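Local coordinates for 2-oxoglutarate (2OG) and Fe(II)-dependent oxygenase superfamily protein (PDB 6KWA) that probably oxidises the plant hormone indole-3-acetic acid irreversibly to inactive 2-oxoindole-3-acetic acid, as a 2-oxoglutarate- and iron(II)-dependent dioxygenase that helps maintain auxin homeostasis, at residues Q17-A22 with R128-S133; R30-G35 with P204-I209; T216-G221 with E254-F259. All coordinates share one frame; numbering follows the deposited sequence.

Interaction 1 of 3, residues Q17-A22 with R128-S133; sequences QKIREA and RKLAES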
ATOM      1  N   GLN A  17      10.699  -6.679  16.596  1.00 38.09           N
ATOM      2  CA  GLN A  17      11.409  -7.817  16.046  1.00 42.88           C
ATOM      3  C   GLN A  17      10.501  -8.623  15.126  1.00 43.31           C
ATOM      4  O   GLN A  17      10.937  -9.100  14.072  1.00 42.32           O
ATOM      5  CB  GLN A  17      11.957  -8.694  17.150  1.00 49.13           C
ATOM      6  CG  GLN A  17      12.222 -10.092  16.681  1.00 58.19           C
ATOM      7  CD  GLN A  17      13.233 -10.768  17.537  1.00 69.52           C
ATOM      8  OE1 GLN A  17      14.321 -10.228  17.765  1.00 73.60           O
ATOM      9  NE2 GLN A  17      12.893 -11.956  18.036  1.00 79.37           N
ATOM     10  N   LYS A  18       9.247  -8.800  15.529  1.00 42.99           N
ATOM     11  CA  LYS A  18       8.301  -9.494  14.659  1.00 46.48           C
ATOM     12  C   LYS A  18       8.123  -8.724  13.358  1.00 41.63           C
ATOM     13  O   LYS A  18       8.031  -9.327  12.304  1.00 40.93           O
ATOM     14  CB  LYS A  18       6.943  -9.693  15.356  1.00 41.35           C
ATOM     15  CG  LYS A  18       6.879 -10.956  16.214  1.00 47.37           C
ATOM     16  CD  LYS A  18       5.633 -10.953  17.097  1.00 45.07           C
ATOM     17  CE  LYS A  18       5.521 -12.227  17.918  1.00 57.11           C
ATOM     18  NZ  LYS A  18       4.247 -12.227  18.724  1.00 56.52           N
ATOM     19  N   ILE A  19       8.058  -7.396  13.421  1.00 39.70           N
ATOM     20  CA  ILE A  19       7.917  -6.625  12.196  1.00 36.59           C
ATOM     21  C   ILE A  19       9.144  -6.844  11.305  1.00 41.29           C
ATOM     22  O   ILE A  19       9.030  -7.187  10.109  1.00 38.00           O
ATOM     23  CB  ILE A  19       7.703  -5.145  12.505  1.00 38.56           C
ATOM     24  CG1 ILE A  19       6.256  -4.954  12.972  1.00 41.29           C
ATOM     25  CG2 ILE A  19       7.979  -4.274  11.257  1.00 34.34           C
ATOM     26  CD1 ILE A  19       5.985  -3.647  13.739  1.00 38.28           C
ATOM     27  N   ARG A  20      10.314  -6.690  11.889  1.00 38.23           N
ATOM     28  CA  ARG A  20      11.543  -6.820  11.139  1.00 34.20           C
ATOM     29  C   ARG A  20      11.667  -8.205  10.477  1.00 38.39           C
ATOM     30  O   ARG A  20      12.034  -8.307   9.320  1.00 38.22           O
ATOM     31  CB  ARG A  20      12.728  -6.596  12.055  1.00 37.16           C
ATOM     32  CG  ARG A  20      14.057  -6.988  11.431  1.00 39.90           C
ATOM     33  CD  ARG A  20      15.213  -6.594  12.376  1.00 38.74           C
ATOM     34  NE  ARG A  20      16.460  -7.240  11.983  1.00 37.64           N
ATOM     35  CZ  ARG A  20      17.610  -7.080  12.626  1.00 41.45           C
ATOM     36  NH1 ARG A  20      17.668  -6.312  13.700  1.00 40.79           N
ATOM     37  NH2 ARG A  20      18.696  -7.684  12.201  1.00 41.05           N
ATOM     38  N   GLU A  21      11.311  -9.270  11.178  1.00 37.08           N
ATOM     39  CA  GLU A  21      11.578 -10.585  10.622  1.00 44.35           C
ATOM     40  C   GLU A  21      10.562 -10.941   9.559  1.00 43.67           C
ATOM     41  O   GLU A  21      10.910 -11.594   8.569  1.00 41.09           O
ATOM     42  CB  GLU A  21      11.576 -11.671  11.710  1.00 46.44           C
ATOM     43  CG  GLU A  21      12.931 -11.836  12.391  1.00 57.17           C
ATOM     44  CD  GLU A  21      12.856 -12.517  13.750  1.00 67.48           C
ATOM     45  OE1 GLU A  21      11.999 -13.418  13.941  1.00 76.04           O
ATOM     46  OE2 GLU A  21      13.701 -12.188  14.608  1.00 73.38           O
ATOM     47  N   ALA A  22       9.332 -10.474   9.728  1.00 40.58           N
ATOM     48  CA  ALA A  22       8.349 -10.593   8.659  1.00 43.03           C
ATOM     49  C   ALA A  22       8.838  -9.894   7.403  1.00 44.52           C
ATOM     50  O   ALA A  22       8.837 -10.469   6.301  1.00 41.61           O
ATOM     51  CB  ALA A  22       7.015 -10.000   9.105  1.00 39.30           C
ATOM     52  N   ARG A 128       8.842   3.942  11.428  1.00 34.96           N
ATOM     53  CA  ARG A 128       9.673   4.198  12.607  1.00 42.29           C
ATOM     54  C   ARG A 128       9.974   2.879  13.288  1.00 40.20           C
ATOM     55  O   ARG A 128      11.103   2.630  13.719  1.00 39.00           O
ATOM     56  CB  ARG A 128       9.015   5.171  13.586  1.00 40.03           C
ATOM     57  CG  ARG A 128       9.946   5.527  14.781  1.00 49.28           C
ATOM     58  CD  ARG A 128       9.289   6.526  15.686  1.00 55.39           C
ATOM     59  NE  ARG A 128       8.913   7.722  14.931  1.00 66.99           N
ATOM     60  CZ  ARG A 128       9.547   8.892  14.987  1.00 65.68           C
ATOM     61  NH1 ARG A 128      10.564   9.063  15.822  1.00 63.19           N
ATOM     62  NH2 ARG A 128       9.134   9.912  14.236  1.00 57.89           N
ATOM     63  N   LYS A 129       8.975   2.005  13.370  1.00 43.13           N
ATOM     64  CA  LYS A 129       9.207   0.727  14.031  1.00 40.46           C
ATOM     65  C   LYS A 129      10.286  -0.105  13.314  1.00 39.66           C
ATOM     66  O   LYS A 129      11.045  -0.822  13.962  1.00 38.96           O
ATOM     67  CB  LYS A 129       7.919  -0.074  14.136  1.00 38.70           C
ATOM     68  CG  LYS A 129       6.917   0.474  15.139  1.00 41.24           C
ATOM     69  CD  LYS A 129       5.755  -0.492  15.295  1.00 37.67           C
ATOM     70  CE  LYS A 129       4.581   0.143  16.059  1.00 45.22           C
ATOM     71  NZ  LYS A 129       5.016   0.652  17.352  1.00 42.15           N
ATOM     72  N   LEU A 130      10.333  -0.050  11.989  1.00 39.49           N
ATOM     73  CA  LEU A 130      11.397  -0.737  11.241  1.00 38.27           C
ATOM     74  C   LEU A 130      12.770  -0.164  11.605  1.00 42.46           C
ATOM     75  O   LEU A 130      13.733  -0.897  11.755  1.00 42.91           O
ATOM     76  CB  LEU A 130      11.167  -0.619   9.751  1.00 36.13           C
ATOM     77  CG  LEU A 130      10.206  -1.650   9.171  1.00 44.97           C
ATOM     78  CD1 LEU A 130       9.810  -1.149   7.808  1.00 44.59           C
ATOM     79  CD2 LEU A 130      10.897  -3.008   9.055  1.00 40.30           C
ATOM     80  N   ALA A 131      12.883   1.152  11.691  1.00 40.76           N
ATOM     81  CA  ALA A 131      14.165   1.729  12.111  1.00 41.71           C
ATOM     82  C   ALA A 131      14.492   1.275  13.538  1.00 41.83           C
ATOM     83  O   ALA A 131      15.627   0.932  13.865  1.00 44.38           O
ATOM     84  CB  ALA A 131      14.130   3.229  12.028  1.00 42.67           C
ATOM     85  N   GLU A 132      13.483   1.240  14.393  1.00 43.16           N
ATOM     86  CA  GLU A 132      13.731   0.816  15.763  1.00 41.68           C
ATOM     87  C   GLU A 132      14.179  -0.646  15.862  1.00 40.61           C
ATOM     88  O   GLU A 132      14.989  -1.009  16.719  1.00 41.46           O
ATOM     89  CB  GLU A 132      12.477   1.048  16.613  1.00 39.47           C
ATOM     90  CG  GLU A 132      12.143   2.555  16.818  1.00 38.81           C
ATOM     91  CD  GLU A 132      10.854   2.766  17.606  1.00 40.37           C
ATOM     92  OE1 GLU A 132      10.112   1.780  17.868  1.00 44.20           O
ATOM     93  OE2 GLU A 132      10.585   3.921  17.995  1.00 50.33           O
ATOM     94  N   SER A 133      13.658  -1.503  14.997  1.00 35.82           N
ATOM     95  CA  SER A 133      14.005  -2.908  15.070  1.00 31.95           C
ATOM     96  C   SER A 133      15.453  -3.142  14.671  1.00 33.87           C
ATOM     97  O   SER A 133      16.021  -4.198  14.940  1.00 38.71           O
ATOM     98  CB  SER A 133      13.079  -3.726  14.163  1.00 37.24           C
ATOM     99  OG  SER A 133      13.435  -3.539  12.807  1.00 37.07           O
TER

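Interaction 2 of 3, residues R30-G35 with P204-I209; sequences RVINHG and PNTLAI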
ATOM      1  N   ARG A  30       0.381  -8.837   7.730  1.00 39.15           N
ATOM      2  CA  ARG A  30      -0.933  -8.307   8.012  1.00 45.81           C
ATOM      3  C   ARG A  30      -0.833  -7.596   9.361  1.00 45.23           C
ATOM      4  O   ARG A  30      -0.013  -7.991  10.188  1.00 45.51           O
ATOM      5  CB  ARG A  30      -1.934  -9.473   8.044  1.00 49.68           C
ATOM      6  CG  ARG A  30      -3.418  -9.131   7.968  1.00 52.11           C
ATOM      7  CD  ARG A  30      -4.274 -10.439   7.954  1.00 56.04           C
ATOM      8  NE  ARG A  30      -4.438 -11.029   6.623  1.00 52.62           N
ATOM      9  CZ  ARG A  30      -3.952 -12.209   6.235  1.00 59.74           C
ATOM     10  NH1 ARG A  30      -3.255 -12.975   7.072  1.00 54.89           N
ATOM     11  NH2 ARG A  30      -4.182 -12.638   4.997  1.00 55.51           N
ATOM     12  N   VAL A  31      -1.591  -6.523   9.571  1.00 42.37           N
ATOM     13  CA  VAL A  31      -1.670  -5.944  10.902  1.00 45.11           C
ATOM     14  C   VAL A  31      -3.109  -6.003  11.415  1.00 48.74           C
ATOM     15  O   VAL A  31      -4.081  -5.854  10.654  1.00 43.64           O
ATOM     16  CB  VAL A  31      -1.145  -4.489  10.974  1.00 43.52           C
ATOM     17  CG1 VAL A  31       0.375  -4.486  10.792  1.00 38.50           C
ATOM     18  CG2 VAL A  31      -1.831  -3.557   9.956  1.00 36.26           C
ATOM     19  N   ILE A  32      -3.223  -6.284  12.712  1.00 49.26           N
ATOM     20  CA  ILE A  32      -4.480  -6.204  13.449  1.00 48.67           C
ATOM     21  C   ILE A  32      -4.279  -5.244  14.601  1.00 49.40           C
ATOM     22  O   ILE A  32      -3.133  -4.921  14.955  1.00 47.61           O
ATOM     23  CB  ILE A  32      -4.910  -7.569  14.013  1.00 48.47           C
ATOM     24  CG1 ILE A  32      -3.773  -8.158  14.860  1.00 49.16           C
ATOM     25  CG2 ILE A  32      -5.310  -8.510  12.900  1.00 51.55           C
ATOM     26  CD1 ILE A  32      -4.137  -9.442  15.584  1.00 57.39           C
ATOM     27  N   ASN A  33      -5.388  -4.785  15.175  1.00 50.68           N
ATOM     28  CA  ASN A  33      -5.376  -3.743  16.200  1.00 47.61           C
ATOM     29  C   ASN A  33      -4.525  -2.567  15.766  1.00 45.90           C
ATOM     30  O   ASN A  33      -3.742  -2.021  16.541  1.00 51.17           O
ATOM     31  CB  ASN A  33      -4.884  -4.320  17.530  1.00 52.31           C
ATOM     32  CG  ASN A  33      -5.651  -5.576  17.939  1.00 58.77           C
ATOM     33  OD1 ASN A  33      -6.806  -5.779  17.536  1.00 56.21           O
ATOM     34  ND2 ASN A  33      -4.998  -6.444  18.709  1.00 54.73           N
ATOM     35  N   HIS A  34      -4.701  -2.193  14.508  1.00 42.72           N
ATOM     36  CA  HIS A  34      -3.914  -1.165  13.836  1.00 44.15           C
ATOM     37  C   HIS A  34      -4.214   0.267  14.232  1.00 48.39           C
ATOM     38  O   HIS A  34      -3.582   1.194  13.729  1.00 46.95           O
ATOM     39  CB  HIS A  34      -4.048  -1.346  12.333  1.00 42.67           C
ATOM     40  CG  HIS A  34      -5.428  -1.686  11.893  1.00 44.21           C
ATOM     41  ND1 HIS A  34      -6.483  -0.807  12.021  1.00 36.18           N
ATOM     42  CD2 HIS A  34      -5.928  -2.798  11.307  1.00 44.04           C
ATOM     43  CE1 HIS A  34      -7.580  -1.373  11.551  1.00 40.80           C
ATOM     44  NE2 HIS A  34      -7.271  -2.579  11.103  1.00 48.82           N
ATOM     45  N   GLY A  35      -5.266   0.467  15.020  1.00 46.70           N
ATOM     46  CA  GLY A  35      -5.647   1.800  15.433  1.00 46.29           C
ATOM     47  C   GLY A  35      -6.468   2.639  14.457  1.00 48.22           C
ATOM     48  O   GLY A  35      -6.813   3.762  14.756  1.00 48.46           O
ATOM     49  N   PRO A 204     -11.203  -9.670   7.651  1.00 66.65           N
ATOM     50  CA  PRO A 204     -11.916  -8.405   7.952  1.00 62.98           C
ATOM     51  C   PRO A 204     -11.290  -7.561   9.083  1.00 58.24           C
ATOM     52  O   PRO A 204     -10.670  -8.088  10.007  1.00 57.07           O
ATOM     53  CB  PRO A 204     -13.311  -8.885   8.359  1.00 65.64           C
ATOM     54  CG  PRO A 204     -13.467 -10.230   7.676  1.00 64.02           C
ATOM     55  CD  PRO A 204     -12.099 -10.843   7.651  1.00 57.10           C
ATOM     56  N   ASN A 205     -11.502  -6.249   8.999  1.00 59.17           N
ATOM     57  CA  ASN A 205     -10.799  -5.240   9.811  1.00 59.34           C
ATOM     58  C   ASN A 205      -9.283  -5.386   9.945  1.00 58.80           C
ATOM     59  O   ASN A 205      -8.704  -4.935  10.939  1.00 62.11           O
ATOM     60  CB  ASN A 205     -11.350  -5.214  11.243  1.00 63.37           C
ATOM     61  CG  ASN A 205     -12.850  -5.330  11.308  1.00 66.70           C
ATOM     62  OD1 ASN A 205     -13.577  -4.727  10.511  1.00 65.54           O
ATOM     63  ND2 ASN A 205     -13.330  -6.088  12.285  1.00 66.56           N
ATOM     64  N   THR A 206      -8.608  -5.858   8.909  1.00 55.79           N
ATOM     65  CA  THR A 206      -7.156  -5.962   9.001  1.00 52.58           C
ATOM     66  C   THR A 206      -6.645  -5.214   7.792  1.00 48.88           C
ATOM     67  O   THR A 206      -7.412  -4.946   6.850  1.00 42.36           O
ATOM     68  CB  THR A 206      -6.651  -7.422   8.965  1.00 50.36           C
ATOM     69  OG1 THR A 206      -6.889  -7.995   7.670  1.00 47.00           O
ATOM     70  CG2 THR A 206      -7.343  -8.250  10.037  1.00 54.73           C
ATOM     71  N   LEU A 207      -5.371  -4.853   7.831  1.00 40.64           N
ATOM     72  CA  LEU A 207      -4.707  -4.213   6.696  1.00 40.43           C
ATOM     73  C   LEU A 207      -3.501  -5.080   6.279  1.00 44.27           C
ATOM     74  O   LEU A 207      -2.898  -5.743   7.119  1.00 42.42           O
ATOM     75  CB  LEU A 207      -4.279  -2.786   7.066  1.00 37.67           C
ATOM     76  CG  LEU A 207      -5.429  -1.832   7.403  1.00 42.63           C
ATOM     77  CD1 LEU A 207      -4.967  -0.604   8.138  1.00 33.92           C
ATOM     78  CD2 LEU A 207      -6.187  -1.419   6.137  1.00 42.95           C
ATOM     79  N   ALA A 208      -3.170  -5.091   4.987  1.00 39.77           N
ATOM     80  CA  ALA A 208      -2.025  -5.835   4.478  1.00 40.30           C
ATOM     81  C   ALA A 208      -0.861  -4.872   4.252  1.00 41.84           C
ATOM     82  O   ALA A 208      -1.010  -3.841   3.595  1.00 40.16           O
ATOM     83  CB  ALA A 208      -2.395  -6.544   3.189  1.00 37.36           C
ATOM     84  N   ILE A 209       0.297  -5.202   4.795  1.00 41.29           N
ATOM     85  CA  ILE A 209       1.452  -4.338   4.635  1.00 38.35           C
ATOM     86  C   ILE A 209       2.401  -5.060   3.742  1.00 41.74           C
ATOM     87  O   ILE A 209       2.599  -6.249   3.908  1.00 39.62           O
ATOM     88  CB  ILE A 209       2.161  -4.041   5.969  1.00 40.45           C
ATOM     89  CG1 ILE A 209       1.149  -3.716   7.059  1.00 39.52           C
ATOM     90  CG2 ILE A 209       3.173  -2.932   5.799  1.00 40.02           C
ATOM     91  CD1 ILE A 209       0.355  -2.509   6.797  1.00 36.08           C
TER

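Interaction 3 of 3, residues T216-G221 with E254-F259; sequences TIWSNG and EPPSEF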
ATOM      1  N   THR A 216      14.190  -2.164   0.126  1.00 46.08           N
ATOM      2  CA  THR A 216      15.340  -3.011  -0.124  1.00 49.64           C
ATOM      3  C   THR A 216      16.588  -2.152  -0.327  1.00 48.51           C
ATOM      4  O   THR A 216      17.639  -2.439   0.235  1.00 49.82           O
ATOM      5  CB  THR A 216      15.114  -3.918  -1.362  1.00 53.03           C
ATOM      6  OG1 THR A 216      13.882  -4.633  -1.207  1.00 48.57           O
ATOM      7  CG2 THR A 216      16.264  -4.921  -1.531  1.00 45.46           C
ATOM      8  N   ILE A 217      16.459  -1.079  -1.093  1.00 47.91           N
ATOM      9  CA  ILE A 217      17.574  -0.163  -1.322  1.00 49.34           C
ATOM     10  C   ILE A 217      18.017   0.454   0.000  1.00 55.89           C
ATOM     11  O   ILE A 217      19.190   0.410   0.357  1.00 58.36           O
ATOM     12  CB  ILE A 217      17.184   0.962  -2.288  1.00 53.59           C
ATOM     13  CG1 ILE A 217      16.889   0.401  -3.679  1.00 52.35           C
ATOM     14  CG2 ILE A 217      18.255   2.038  -2.330  1.00 55.36           C
ATOM     15  CD1 ILE A 217      16.187   1.413  -4.585  1.00 54.24           C
ATOM     16  N   TRP A 218      17.057   0.981   0.749  1.00 52.81           N
ATOM     17  CA  TRP A 218      17.334   1.647   2.010  1.00 51.28           C
ATOM     18  C   TRP A 218      18.018   0.745   3.048  1.00 51.49           C
ATOM     19  O   TRP A 218      18.911   1.179   3.765  1.00 50.84           O
ATOM     20  CB  TRP A 218      16.029   2.184   2.566  1.00 51.25           C
ATOM     21  CG  TRP A 218      16.100   2.850   3.898  1.00 48.50           C
ATOM     22  CD1 TRP A 218      16.417   4.152   4.149  1.00 45.05           C
ATOM     23  CD2 TRP A 218      15.799   2.252   5.167  1.00 46.06           C
ATOM     24  NE1 TRP A 218      16.330   4.402   5.504  1.00 44.65           N
ATOM     25  CE2 TRP A 218      15.961   3.251   6.147  1.00 43.04           C
ATOM     26  CE3 TRP A 218      15.398   0.968   5.562  1.00 42.75           C
ATOM     27  CZ2 TRP A 218      15.742   3.014   7.499  1.00 41.53           C
ATOM     28  CZ3 TRP A 218      15.178   0.726   6.908  1.00 43.58           C
ATOM     29  CH2 TRP A 218      15.358   1.749   7.866  1.00 43.37           C
ATOM     30  N   SER A 219      17.603  -0.509   3.124  1.00 47.15           N
ATOM     31  CA  SER A 219      18.171  -1.424   4.100  1.00 46.44           C
ATOM     32  C   SER A 219      19.319  -2.256   3.514  1.00 51.13           C
ATOM     33  O   SER A 219      19.698  -3.294   4.071  1.00 49.37           O
ATOM     34  CB  SER A 219      17.098  -2.347   4.620  1.00 40.90           C
ATOM     35  OG  SER A 219      16.603  -3.141   3.555  1.00 41.39           O
ATOM     36  N   ASN A 220      19.847  -1.796   2.385  1.00 50.56           N
ATOM     37  CA  ASN A 220      20.937  -2.462   1.682  1.00 52.70           C
ATOM     38  C   ASN A 220      20.685  -3.945   1.480  1.00 51.49           C
ATOM     39  O   ASN A 220      21.544  -4.766   1.776  1.00 54.90           O
ATOM     40  CB  ASN A 220      22.260  -2.242   2.418  1.00 56.43           C
ATOM     41  CG  ASN A 220      23.467  -2.586   1.558  1.00 60.89           C
ATOM     42  OD1 ASN A 220      23.459  -2.368   0.354  1.00 59.78           O
ATOM     43  ND2 ASN A 220      24.504  -3.133   2.176  1.00 58.33           N
ATOM     44  N   GLY A 221      19.501  -4.283   0.972  1.00 50.16           N
ATOM     45  CA  GLY A 221      19.171  -5.653   0.615  1.00 49.38           C
ATOM     46  C   GLY A 221      18.498  -6.489   1.692  1.00 47.21           C
ATOM     47  O   GLY A 221      18.089  -7.616   1.457  1.00 48.62           O
ATOM     48  N   GLU A 254      20.216   6.743  -0.719  1.00 82.46           N
ATOM     49  CA  GLU A 254      21.090   5.644  -0.334  1.00 85.59           C
ATOM     50  C   GLU A 254      20.953   5.286   1.180  1.00 80.30           C
ATOM     51  O   GLU A 254      20.358   6.056   1.950  1.00 74.25           O
ATOM     52  CB  GLU A 254      22.534   5.992  -0.740  1.00 97.09           C
ATOM     53  CG  GLU A 254      23.091   4.954  -1.748  1.00104.73           C
ATOM     54  CD  GLU A 254      24.591   5.030  -2.039  1.00111.30           C
ATOM     55  OE1 GLU A 254      25.188   6.139  -2.041  1.00109.05           O
ATOM     56  OE2 GLU A 254      25.170   3.936  -2.242  1.00110.79           O
ATOM     57  N   PRO A 255      21.454   4.102   1.602  1.00 72.47           N
ATOM     58  CA  PRO A 255      21.167   3.610   2.963  1.00 68.39           C
ATOM     59  C   PRO A 255      21.852   4.323   4.136  1.00 63.06           C
ATOM     60  O   PRO A 255      22.947   4.852   3.978  1.00 70.33           O
ATOM     61  CB  PRO A 255      21.667   2.154   2.931  1.00 70.20           C
ATOM     62  CG  PRO A 255      21.704   1.763   1.519  1.00 69.74           C
ATOM     63  CD  PRO A 255      21.992   3.024   0.749  1.00 75.44           C
ATOM     64  N   PRO A 256      21.195   4.349   5.303  1.00 60.87           N
ATOM     65  CA  PRO A 256      21.930   4.696   6.518  1.00 59.66           C
ATOM     66  C   PRO A 256      23.189   3.828   6.635  1.00 62.88           C
ATOM     67  O   PRO A 256      23.140   2.609   6.421  1.00 63.39           O
ATOM     68  CB  PRO A 256      20.928   4.377   7.627  1.00 59.96           C
ATOM     69  CG  PRO A 256      19.591   4.617   6.989  1.00 55.22           C
ATOM     70  CD  PRO A 256      19.743   4.256   5.534  1.00 55.23           C
ATOM     71  N   SER A 257      24.312   4.469   6.930  1.00 60.55           N
ATOM     72  CA  SER A 257      25.623   3.821   7.028  1.00 59.46           C
ATOM     73  C   SER A 257      25.604   2.483   7.765  1.00 60.06           C
ATOM     74  O   SER A 257      26.288   1.534   7.357  1.00 60.20           O
ATOM     75  CB  SER A 257      26.620   4.766   7.690  1.00 58.99           C
ATOM     76  OG  SER A 257      26.226   5.016   9.029  1.00 62.52           O
ATOM     77  N   GLU A 258      24.844   2.417   8.861  1.00 52.87           N
ATOM     78  CA  GLU A 258      24.785   1.202   9.677  1.00 54.97           C
ATOM     79  C   GLU A 258      24.530  -0.083   8.868  1.00 53.28           C
ATOM     80  O   GLU A 258      24.901  -1.171   9.295  1.00 52.60           O
ATOM     81  CB  GLU A 258      23.701   1.300  10.765  1.00 52.06           C
ATOM     82  CG  GLU A 258      23.871   2.368  11.861  1.00 48.74           C
ATOM     83  CD  GLU A 258      23.017   3.598  11.643  1.00 56.99           C
ATOM     84  OE1 GLU A 258      22.751   3.937  10.468  1.00 55.97           O
ATOM     85  OE2 GLU A 258      22.557   4.186  12.668  1.00 53.23           O
ATOM     86  N   PHE A 259      23.824   0.057   7.751  1.00 51.65           N
ATOM     87  CA  PHE A 259      23.436  -1.065   6.899  1.00 57.31           C
ATOM     88  C   PHE A 259      24.519  -1.530   5.937  1.00 60.14           C
ATOM     89  O   PHE A 259      24.456  -2.625   5.387  1.00 57.67           O
ATOM     90  CB  PHE A 259      22.207  -0.690   6.076  1.00 52.95           C
ATOM     91  CG  PHE A 259      20.929  -0.767   6.837  1.00 52.22           C
ATOM     92  CD1 PHE A 259      20.601  -1.918   7.538  1.00 54.88           C
ATOM     93  CD2 PHE A 259      20.048   0.308   6.849  1.00 53.78           C
ATOM     94  CE1 PHE A 259      19.421  -1.999   8.245  1.00 51.70           C
ATOM     95  CE2 PHE A 259      18.862   0.237   7.548  1.00 51.17           C
ATOM     96  CZ  PHE A 259      18.547  -0.925   8.245  1.00 50.67           C
TER

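Interaction 1 of 3, residues Q17-A22 with R128-S133
A near-perpendicular helix-helix crossing sets the N-terminal helix 12-25 against the long helix 106-133, where Ile19 and Arg20 meet Lys129, Leu130 and Ser133. The two segments cross at -93° with their axes 8.6 Å apart. Ile19 uses both branches, CG2 and CD1. Its CG2 meets Leu130 CD2 at 3.9 Å, the two side chains lying about at a right angle, while its CD1 rests on the aliphatic part of Lys129, 3.5 Å from CD; the lysine chain then bends at its last torsion, carrying NZ off from the isoleucine. Arg20 works differently. Its CG is anti to the backbone N (chi1 168°) and the chain stays extended as far as NE, passing Ser133, whose OG lies 3.2 Å from Arg20 CB. At the far end Arg20 NH1 donates to Ser133 O (3.0 Å), a moderately bent bond (148° at the hydrogen) with the oxygen almost in the guanidinium plane. Ser133 OG in turn donates to Leu130 O (2.9 Å), one turn back. An alanine in place of Arg20 would keep the CB contact but would probably leave Ser133 O and Glu24 without their guanidinium partner and Ser133 OG without the flanking CD. Glu24 forms a salt bridge with Arg20 NE, Tyr134 touches the arginine side chain, and Ile5 of strand 4-6 and Phe29 of strand 28-32 pack on Ile19.

Interaction 2 of 3, residues R30-G35 with P204-I209
His34 NE2 donates to the backbone O of Asn205 over 2.8 Å, approaching from above the carbonyl plane, while Leu207 CD1 sits over the centre of the imidazole face in a CH-pi contact, 4.0 Å from the ring centroid. Beside this ring the strands pair antiparallel, joining strand 28-32 to strand 207-211 in the major sheet of the double-stranded beta-helix fold: Val31 and Leu207 form a hydrogen-bonded pair, with Val31 N to Leu207 O at 2.9 Å and Leu207 N to Val31 O at 3.3 Å. On the face carrying Val31 and Leu207, Val31 CG1 meets Ile209 CG1 at 3.9 Å. Ile32 and Thr206 lie side by side, their CG2 methyls 3.5 Å apart, and Arg30 CD passes Thr206 OG1 at 3.6 Å. The polar ends are held from outside: Thr206 OG1 bonds to Leu203 O, the Arg30 guanidinium to Asp201 O and Thr4 OG1, and His34 ND1 accepts from the Val36 backbone N. Met41 of helix 38-51 touches both His34 and Leu207. NE2 as donor and ND1 as acceptor are consistent with a neutral imidazole protonated on NE2, held at both nitrogens and so probably restrained from turning.

Interaction 3 of 3, residues T216-G221 with E254-F259
Trp218 turns a face toward the edge of Phe259 in a T-shaped pair, the six-membered ring of the indole and the phenyl ring having planes at 65° and centroids 5.1 Å apart. Phe259 CE2 lies above the indole, offset toward its rim, and comes within 3.8 Å of CZ3 of Trp218. Pro256 CD lies over the five-membered ring, on the same face as Phe259 CE2, in a CH-pi contact 3.8 Å from the centroid. Trp218 CB points away from segment 254-259; chi1 of 177° puts CG anti to the backbone N, and chi2 of 85° then turns the indole so that one face meets these partners. The phenyl is used twice: while its edge meets the tryptophan, Ser219 CA sits over the centre of one face, 3.8 Å from the centroid. A Schellman motif ends the helix here, with Asn220 as its C-prime residue, and from this turn Asn220 ND2 donates to Phe259 O (3.3 Å) from above the carbonyl plane; the stronger partner of the same nitrogen is Pro265 O. Around these rings, Phe141 stacks with Trp218, Phe174 meets it edge-to-face, and Tyr134 meets Phe259 edge-to-face. The contact thus joins the end of helix 213-218 to the C-terminal loop that follows strand 237-245.

How the interactions relate
From the N terminus, helix 12-25 enters interaction 1 and strand 28-32, next in the chain, enters interaction 2. Interaction 1 closes on helix 106-133, across 105 intervening residues; interaction 2 closes later, at strand 207-211, so these two long loops cross. Helix 213-218 follows directly and opens interaction 3, a shorter loop of 32 residues closed by the segment after strand 237-245, in series with both others. Interactions 1 and 2 thereby tie the N-terminal elements to the long helix and to the major sheet. Interaction 3 ties segment 254-259 to the end of helix 213-218; Tyr134, which touches both Arg20 and Phe259, links it to interaction 1, the nearest atoms of the two being about 4 Å apart.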